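PDB 4RM7: acyl-CoA dehydrogenase from Slackia heliotrinireducens, which belongs to the acyl-CoA dehydrogenase family, with helical N- and C-terminal domains around a beta-sheet middle domain, and forms an assembly of four chains. Local coordinates for residues K25-P29 / A30-K34; D263-A266 / W267-R271; S353-W356 / Q357-G361. All coordinates share one frame; numbering follows the deposited sequence.

Interaction 1: residues K25-P29 / A30-K34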
loop_
_atom_site.group_PDB
_atom_site.type_symbol
_atom_site.label_atom_id
_atom_site.label_comp_id
_atom_site.label_asym_id
_atom_site.label_seq_id
_atom_site.Cartn_x
_atom_site.Cartn_y
_atom_site.Cartn_z
ATOM N N LYS A 25 26.771 27.797 0.950
ATOM C CA LYS A 25 28.169 28.122 0.781
ATOM C C LYS A 25 29.078 26.919 0.656
ATOM O O LYS A 25 29.943 26.894 -0.197
ATOM C CB LYS A 25 28.613 28.972 1.962
ATOM C CG LYS A 25 30.087 29.287 2.040
ATOM C CD LYS A 25 30.287 30.466 2.969
ATOM C CE LYS A 25 31.715 30.579 3.456
ATOM N NZ LYS A 25 32.667 30.235 2.376
ATOM N N TYR A 26 28.891 25.920 1.500
ATOM C CA TYR A 26 29.782 24.773 1.481
ATOM C C TYR A 26 29.277 23.563 0.726
ATOM O O TYR A 26 30.041 22.876 0.084
ATOM C CB TYR A 26 30.158 24.366 2.897
ATOM C CG TYR A 26 31.021 25.377 3.595
ATOM C CD1 TYR A 26 32.357 25.515 3.277
ATOM C CD2 TYR A 26 30.500 26.194 4.569
ATOM C CE1 TYR A 26 33.147 26.441 3.916
ATOM C CE2 TYR A 26 31.281 27.124 5.206
ATOM C CZ TYR A 26 32.602 27.241 4.876
ATOM O OH TYR A 26 33.366 28.172 5.517
ATOM N N PHE A 27 27.990 23.282 0.830
ATOM C CA PHE A 27 27.463 22.051 0.286
ATOM C C PHE A 27 27.053 22.149 -1.163
ATOM O O PHE A 27 25.888 22.077 -1.499
ATOM C CB PHE A 27 26.339 21.530 1.158
ATOM C CG PHE A 27 26.762 21.267 2.563
ATOM C CD1 PHE A 27 27.678 20.291 2.841
ATOM C CD2 PHE A 27 26.256 22.008 3.598
ATOM C CE1 PHE A 27 28.080 20.047 4.132
ATOM C CE2 PHE A 27 26.652 21.773 4.890
ATOM C CZ PHE A 27 27.568 20.791 5.159
ATOM N N THR A 28 28.049 22.309 -2.013
ATOM C CA THR A 28 27.876 22.260 -3.444
ATOM C C THR A 28 27.829 20.828 -3.909
ATOM O O THR A 28 28.338 19.940 -3.235
ATOM C CB THR A 28 29.021 22.966 -4.167
ATOM O OG1 THR A 28 30.261 22.399 -3.753
ATOM C CG2 THR A 28 29.020 24.422 -3.835
ATOM N N PRO A 29 27.203 20.630 -5.148
ATOM C CA PRO A 29 27.199 19.225 -5.570
ATOM C C PRO A 29 28.606 18.697 -5.703
ATOM O O PRO A 29 28.864 17.572 -5.315
ATOM C CB PRO A 29 26.555 19.263 -6.948
ATOM C CG PRO A 29 25.656 20.420 -6.901
ATOM C CD PRO A 29 26.448 21.376 -6.096
ATOM N N ALA A 30 29.510 19.495 -6.245
ATOM C CA ALA A 30 30.876 19.045 -6.421
ATOM C C ALA A 30 31.569 18.750 -5.107
ATOM O O ALA A 30 32.251 17.752 -4.981
ATOM C CB ALA A 30 31.661 20.069 -7.209
ATOM N N SER A 31 31.378 19.613 -4.122
ATOM C CA SER A 31 31.936 19.376 -2.793
ATOM C C SER A 31 31.346 18.124 -2.158
ATOM O O SER A 31 32.089 17.302 -1.627
ATOM C CB SER A 31 31.705 20.564 -1.867
ATOM O OG SER A 31 32.578 21.636 -2.168
ATOM N N ILE A 32 30.022 17.972 -2.212
ATOM C CA ILE A 32 29.383 16.827 -1.558
ATOM C C ILE A 32 29.818 15.524 -2.191
ATOM O O ILE A 32 30.113 14.557 -1.496
ATOM C CB ILE A 32 27.847 16.928 -1.579
ATOM C CG1 ILE A 32 27.381 17.712 -0.365
ATOM C CG2 ILE A 32 27.197 15.553 -1.494
ATOM C CD1 ILE A 32 26.287 18.611 -0.712
ATOM N N SER A 33 29.902 15.516 -3.512
ATOM C CA SER A 33 30.367 14.330 -4.215
ATOM C C SER A 33 31.741 13.887 -3.725
ATOM O O SER A 33 31.981 12.700 -3.506
ATOM C CB SER A 33 30.409 14.580 -5.710
ATOM O OG SER A 33 30.686 13.374 -6.378
ATOM N N LYS A 34 32.636 14.843 -3.532
ATOM C CA LYS A 34 33.971 14.513 -3.067
ATOM C C LYS A 34 33.931 14.046 -1.628
ATOM O O LYS A 34 34.649 13.128 -1.256
ATOM C CB LYS A 34 34.918 15.714 -3.211
ATOM C CG LYS A 34 36.235 15.581 -2.428
ATOM C CD LYS A 34 37.148 16.781 -2.651
ATOM C CE LYS A 34 38.359 16.723 -1.740
ATOM N NZ LYS A 34 39.226 15.534 -2.041
#
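Thr28 and Ser31 form the polar half of this local contact, where the chain turns from helix 10-26 into helix 29-38. Thr28 is the N-cap of the second helix: its OG1 accepts the Ser31 backbone N at 3.0 Å. With chi1 at 55°, OG1 sits between the backbone N and the carbonyl carbon of its own residue and faces the first turn of the helix. Ser31 OG adds a weak hydrogen bond to the same Thr28 OG1 at 2.9 Å, giving that oxygen two donors from one residue. Backbone bonds start the helix proper, from Ile32 N to Thr28 O (2.8 Å) and from Ser33 N to Pro29 O (2.9 Å), both nearly straight.

The apolar half joins Phe27 and Ile32, whose side chains cross at about a right angle. Ile32 CD1 rests on Phe27 CB at 3.5 Å, while Ile32 CG1 approaches the aromatic ring obliquely. Both residues are buried: Phe27 also packs on Val45 and Leu80, and Ile32 on Ser84. An inverse gamma turn centred on Phe27, followed by a threonine N-cap with proline at N1, makes this a short helix-to-helix connection of the N-terminal helical domain.

Interaction 2: residues D263-A266 / W267-R271; sequences DAVA and WARGR
Val265 and Arg269, one turn apart near the end of helix 234-270, are brought together by two first torsions. In Val265, CG1 is anti to the backbone N (chi1 172°) and lies beside the carbonyl carbon, on the flank where the arginine passes. Arg269 has CG between its backbone N and carbonyl carbon (chi1 43°), which sets that methylene near Val265 O at 3.1 Å and Ala266 O at 3.6 Å. The arginine chain then bends at chi3, and NH1 comes to 3.8 Å from Val265 CG1, the methyl meeting the guanidinium obliquely. The polar end is held elsewhere, NH1 donating to Leu381 O of the second subunit.

On another flank, Trp267 CB stays 3.4 Å from Asp263 O, but the indole runs outward from the preceding turn. One face of the indole receives Arg271 CG, which lies over the ring centre.

The backbone beneath follows the alpha-helical pattern. Trp267 N donates to Asp263 O (2.8 Å), Ala268 N to Ala264 O (2.8 Å), Arg269 N to Val265 O (3.0 Å) and Gly270 N to Ala266 O (3.0 Å); the bond to Val265 O is the straightest of the four. Arg271 is the first residue to leave helical geometry, and its backbone pairs with Ile278.

Trp267 and Arg271 also touch Arg344 in a loop. Ala264 packs on Ala337 and Ile340 and Trp267 on Leu341, all of helix 316-341, while Asp263 forms a salt bridge with Arg351, at the start of helix 351-362. Toward the second subunit, Val265 packs on Tyr384 and Arg269 on Lys385, both of that chain's helix 369-386.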
loop_
_atom_site.group_PDB
_atom_site.type_symbol
_atom_site.label_atom_id
_atom_site.label_comp_id
_atom_site.label_asym_id
_atom_site.label_seq_id
_atom_site.Cartn_x
_atom_site.Cartn_y
_atom_site.Cartn_z
ATOM N N ASP A 263 14.153 18.005 -6.618
ATOM C CA ASP A 263 14.701 17.548 -7.910
ATOM C C ASP A 263 13.594 17.041 -8.836
ATOM O O ASP A 263 13.591 17.347 -10.038
ATOM C CB ASP A 263 15.764 16.449 -7.725
ATOM C CG ASP A 263 16.995 16.939 -6.975
ATOM O OD1 ASP A 263 17.134 18.166 -6.808
ATOM O OD2 ASP A 263 17.821 16.101 -6.550
ATOM N N ALA A 264 12.668 16.264 -8.273
ATOM C CA ALA A 264 11.510 15.769 -9.009
ATOM C C ALA A 264 10.721 16.924 -9.625
ATOM O O ALA A 264 10.416 16.914 -10.820
ATOM C CB ALA A 264 10.602 14.940 -8.087
ATOM N N VAL A 265 10.399 17.919 -8.804
ATOM C CA VAL A 265 9.643 19.071 -9.269
ATOM C C VAL A 265 10.432 19.832 -10.346
ATOM O O VAL A 265 9.888 20.183 -11.389
ATOM C CB VAL A 265 9.273 20.012 -8.094
ATOM C CG1 VAL A 265 8.666 21.274 -8.614
ATOM C CG2 VAL A 265 8.286 19.315 -7.129
ATOM N N ALA A 266 11.718 20.052 -10.125
ATOM C CA ALA A 266 12.502 20.785 -11.107
ATOM C C ALA A 266 12.569 20.025 -12.438
ATOM O O ALA A 266 12.502 20.626 -13.519
ATOM C CB ALA A 266 13.895 21.067 -10.585
ATOM N N TRP A 267 12.683 18.706 -12.356
ATOM C CA TRP A 267 12.689 17.882 -13.553
ATOM C C TRP A 267 11.341 17.972 -14.250
ATOM O O TRP A 267 11.264 18.147 -15.456
ATOM C CB TRP A 267 12.995 16.427 -13.209
ATOM C CG TRP A 267 12.977 15.513 -14.397
ATOM C CD1 TRP A 267 11.885 14.891 -14.940
ATOM C CD2 TRP A 267 14.103 15.108 -15.185
ATOM N NE1 TRP A 267 12.264 14.128 -16.020
ATOM C CE2 TRP A 267 13.619 14.245 -16.192
ATOM C CE3 TRP A 267 15.475 15.403 -15.145
ATOM C CZ2 TRP A 267 14.459 13.675 -17.158
ATOM C CZ3 TRP A 267 16.307 14.835 -16.101
ATOM C CH2 TRP A 267 15.796 13.982 -17.094
ATOM N N ALA A 268 10.280 17.845 -13.466
ATOM C CA ALA A 268 8.930 17.797 -13.995
ATOM C C ALA A 268 8.591 19.051 -14.789
ATOM O O ALA A 268 8.094 18.945 -15.902
ATOM C CB ALA A 268 7.921 17.597 -12.857
ATOM N N ARG A 269 8.849 20.234 -14.230
ATOM C CA ARG A 269 8.547 21.467 -14.959
ATOM C C ARG A 269 9.519 21.680 -16.107
ATOM O O ARG A 269 9.112 21.937 -17.240
ATOM C CB ARG A 269 8.554 22.694 -14.044
ATOM C CG ARG A 269 9.669 22.759 -13.055
ATOM C CD ARG A 269 9.942 24.190 -12.651
ATOM N NE ARG A 269 8.709 24.952 -12.535
ATOM C CZ ARG A 269 8.074 25.190 -11.391
ATOM N NH1 ARG A 269 8.565 24.738 -10.239
ATOM N NH2 ARG A 269 6.947 25.897 -11.409
ATOM N N GLY A 270 10.803 21.562 -15.817
ATOM C CA GLY A 270 11.812 21.737 -16.841
ATOM C C GLY A 270 11.596 20.813 -18.023
ATOM O O GLY A 270 11.390 21.258 -19.150
ATOM N N ARG A 271 11.619 19.515 -17.764
ATOM C CA ARG A 271 11.616 18.545 -18.847
ATOM C C ARG A 271 10.218 18.315 -19.419
ATOM O O ARG A 271 9.210 18.737 -18.847
ATOM C CB ARG A 271 12.235 17.230 -18.371
ATOM C CG ARG A 271 13.512 17.415 -17.538
ATOM C CD ARG A 271 14.690 17.902 -18.347
ATOM N NE ARG A 271 15.128 16.917 -19.332
ATOM C CZ ARG A 271 16.217 17.045 -20.090
ATOM N NH1 ARG A 271 16.993 18.119 -19.971
ATOM N NH2 ARG A 271 16.537 16.096 -20.965
#

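Interaction 3: residues S353-W356 / Q357-G361; sequences SSIW and QDCRG
The indole of Trp356 and the side-chain amide of Gln357 have planes only 17° apart, although the two side chains cross obliquely. They touch through the stem of the glutamine: Gln357 CG is 3.9 Å from Trp356 CE3, at the six-membered ring. Beyond these segments, the indole stacks on Trp356 of the third subunit. With CG anti to the backbone N (chi1 174°), the tryptophan reaches outward to that partner.

Gln357 CG also passes Ser353 O at 3.2 Å. That carbonyl accepts Gln357 N at 3.3 Å; the helical series continues with Asp358 N to Ser354 O (2.8 Å), Cys359 N to Ile355 O (2.8 Å) and Arg360 N to Trp356 O (3.1 Å).

On a different flank, Ile355 CG2 packs against Cys359 SG at 4.0 Å, and both lean on helix 316-341; Ile355 lies against helix 234-270 as well. Asp358 turns its carboxylate back beside Ser354, but OD1 takes its hydrogen bond from Gln207 N.

The guanidinium of Arg360 leads away, NH2 donating to Gln339 OE1 and Ser335 O of the third subunit, whose Tyr346 OH is hydrogen-bonded to Gln357 O. The arrangement is that of a buried interface helix in the C-terminal helical domain, with one flank in its own subunit's helix bundle and another meeting its copy in the tetramer.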
loop_
_atom_site.group_PDB
_atom_site.type_symbol
_atom_site.label_atom_id
_atom_site.label_comp_id
_atom_site.label_asym_id
_atom_site.label_seq_id
_atom_site.Cartn_x
_atom_site.Cartn_y
_atom_site.Cartn_z
ATOM N N SER A 353 19.217 8.977 -6.112
ATOM C CA SER A 353 19.522 7.579 -5.819
ATOM C C SER A 353 20.342 7.393 -4.524
ATOM O O SER A 353 20.214 6.366 -3.865
ATOM C CB SER A 353 20.257 6.938 -7.007
ATOM O OG SER A 353 21.442 7.648 -7.342
ATOM N N SER A 354 21.180 8.363 -4.161
ATOM C CA SER A 354 21.849 8.329 -2.859
ATOM C C SER A 354 20.838 8.584 -1.764
ATOM O O SER A 354 20.846 7.920 -0.729
ATOM C CB SER A 354 22.951 9.370 -2.748
ATOM O OG SER A 354 23.655 9.481 -3.957
ATOM N N ILE A 355 19.973 9.568 -1.985
ATOM C CA ILE A 355 18.963 9.907 -1.006
ATOM C C ILE A 355 18.099 8.690 -0.694
ATOM O O ILE A 355 17.818 8.382 0.456
ATOM C CB ILE A 355 18.099 11.049 -1.509
ATOM C CG1 ILE A 355 18.922 12.341 -1.516
ATOM C CG2 ILE A 355 16.791 11.168 -0.671
ATOM C CD1 ILE A 355 18.209 13.505 -2.220
ATOM N N TRP A 356 17.698 7.988 -1.738
ATOM C CA TRP A 356 16.865 6.807 -1.604
ATOM C C TRP A 356 17.556 5.768 -0.736
ATOM O O TRP A 356 16.957 5.172 0.148
ATOM C CB TRP A 356 16.562 6.253 -2.995
ATOM C CG TRP A 356 15.840 4.984 -3.035
ATOM C CD1 TRP A 356 14.547 4.757 -2.625
ATOM C CD2 TRP A 356 16.315 3.744 -3.584
ATOM N NE1 TRP A 356 14.207 3.440 -2.869
ATOM C CE2 TRP A 356 15.267 2.800 -3.460
ATOM C CE3 TRP A 356 17.525 3.337 -4.156
ATOM C CZ2 TRP A 356 15.394 1.478 -3.894
ATOM C CZ3 TRP A 356 17.659 2.016 -4.572
ATOM C CH2 TRP A 356 16.600 1.102 -4.434
ATOM N N GLN A 357 18.831 5.557 -1.000
ATOM C CA GLN A 357 19.629 4.645 -0.201
ATOM C C GLN A 357 19.792 5.114 1.242
ATOM O O GLN A 357 19.663 4.315 2.156
ATOM C CB GLN A 357 20.991 4.455 -0.852
ATOM C CG GLN A 357 20.910 3.714 -2.179
ATOM C CD GLN A 357 22.241 3.669 -2.908
ATOM O OE1 GLN A 357 23.090 4.554 -2.771
ATOM N NE2 GLN A 357 22.424 2.640 -3.691
ATOM N N ASP A 358 20.087 6.396 1.439
ATOM C CA ASP A 358 20.152 6.979 2.780
ATOM C C ASP A 358 18.861 6.714 3.536
ATOM O O ASP A 358 18.863 6.208 4.674
ATOM C CB ASP A 358 20.394 8.495 2.739
ATOM C CG ASP A 358 21.771 8.866 2.223
ATOM O OD1 ASP A 358 22.693 8.020 2.252
ATOM O OD2 ASP A 358 21.934 10.024 1.791
ATOM N N CYS A 359 17.742 7.066 2.916
ATOM C CA CYS A 359 16.473 6.981 3.636
ATOM C C CYS A 359 16.128 5.540 4.016
ATOM O O CYS A 359 15.608 5.292 5.095
ATOM C CB CYS A 359 15.372 7.613 2.819
ATOM S SG CYS A 359 15.546 9.431 2.731
ATOM N N ARG A 360 16.473 4.585 3.158
ATOM C CA ARG A 360 16.260 3.178 3.475
ATOM C C ARG A 360 16.996 2.808 4.744
ATOM O O ARG A 360 16.508 2.006 5.523
ATOM C CB ARG A 360 16.725 2.273 2.333
ATOM C CG ARG A 360 16.452 0.790 2.574
ATOM C CD ARG A 360 14.960 0.506 2.488
ATOM N NE ARG A 360 14.566 -0.844 2.929
ATOM C CZ ARG A 360 14.615 -1.275 4.190
ATOM N NH1 ARG A 360 15.081 -0.482 5.152
ATOM N NH2 ARG A 360 14.226 -2.511 4.485
ATOM N N GLY A 361 18.168 3.402 4.943
ATOM C CA GLY A 361 18.983 3.164 6.126
ATOM C C GLY A 361 18.368 3.712 7.411
ATOM O O GLY A 361 18.500 3.140 8.487
#

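In the fold
All three are local contacts along or between helices, and none touches another. Interaction 3 is the buried one, its centre about 14 Å from the centre of the chain, whereas interactions 1 and 2 are partly buried, their centres about 20 and 29 Å from that point. Interaction 1 starts a helix, with a hydroxyl cap and a single apolar pair, Phe27 with Ile32, and meets no other chain. Interaction 2 ends one, with long side chains spreading from the backbone, one of them to the second subunit. Interaction 3, within a helix, presents an aromatic and polar surface to the third. Helix 316-341 packs against both 2 and 3, and Arg36 of helix 29-38 reaches from interaction 1's helix to Ser354 and Asp358.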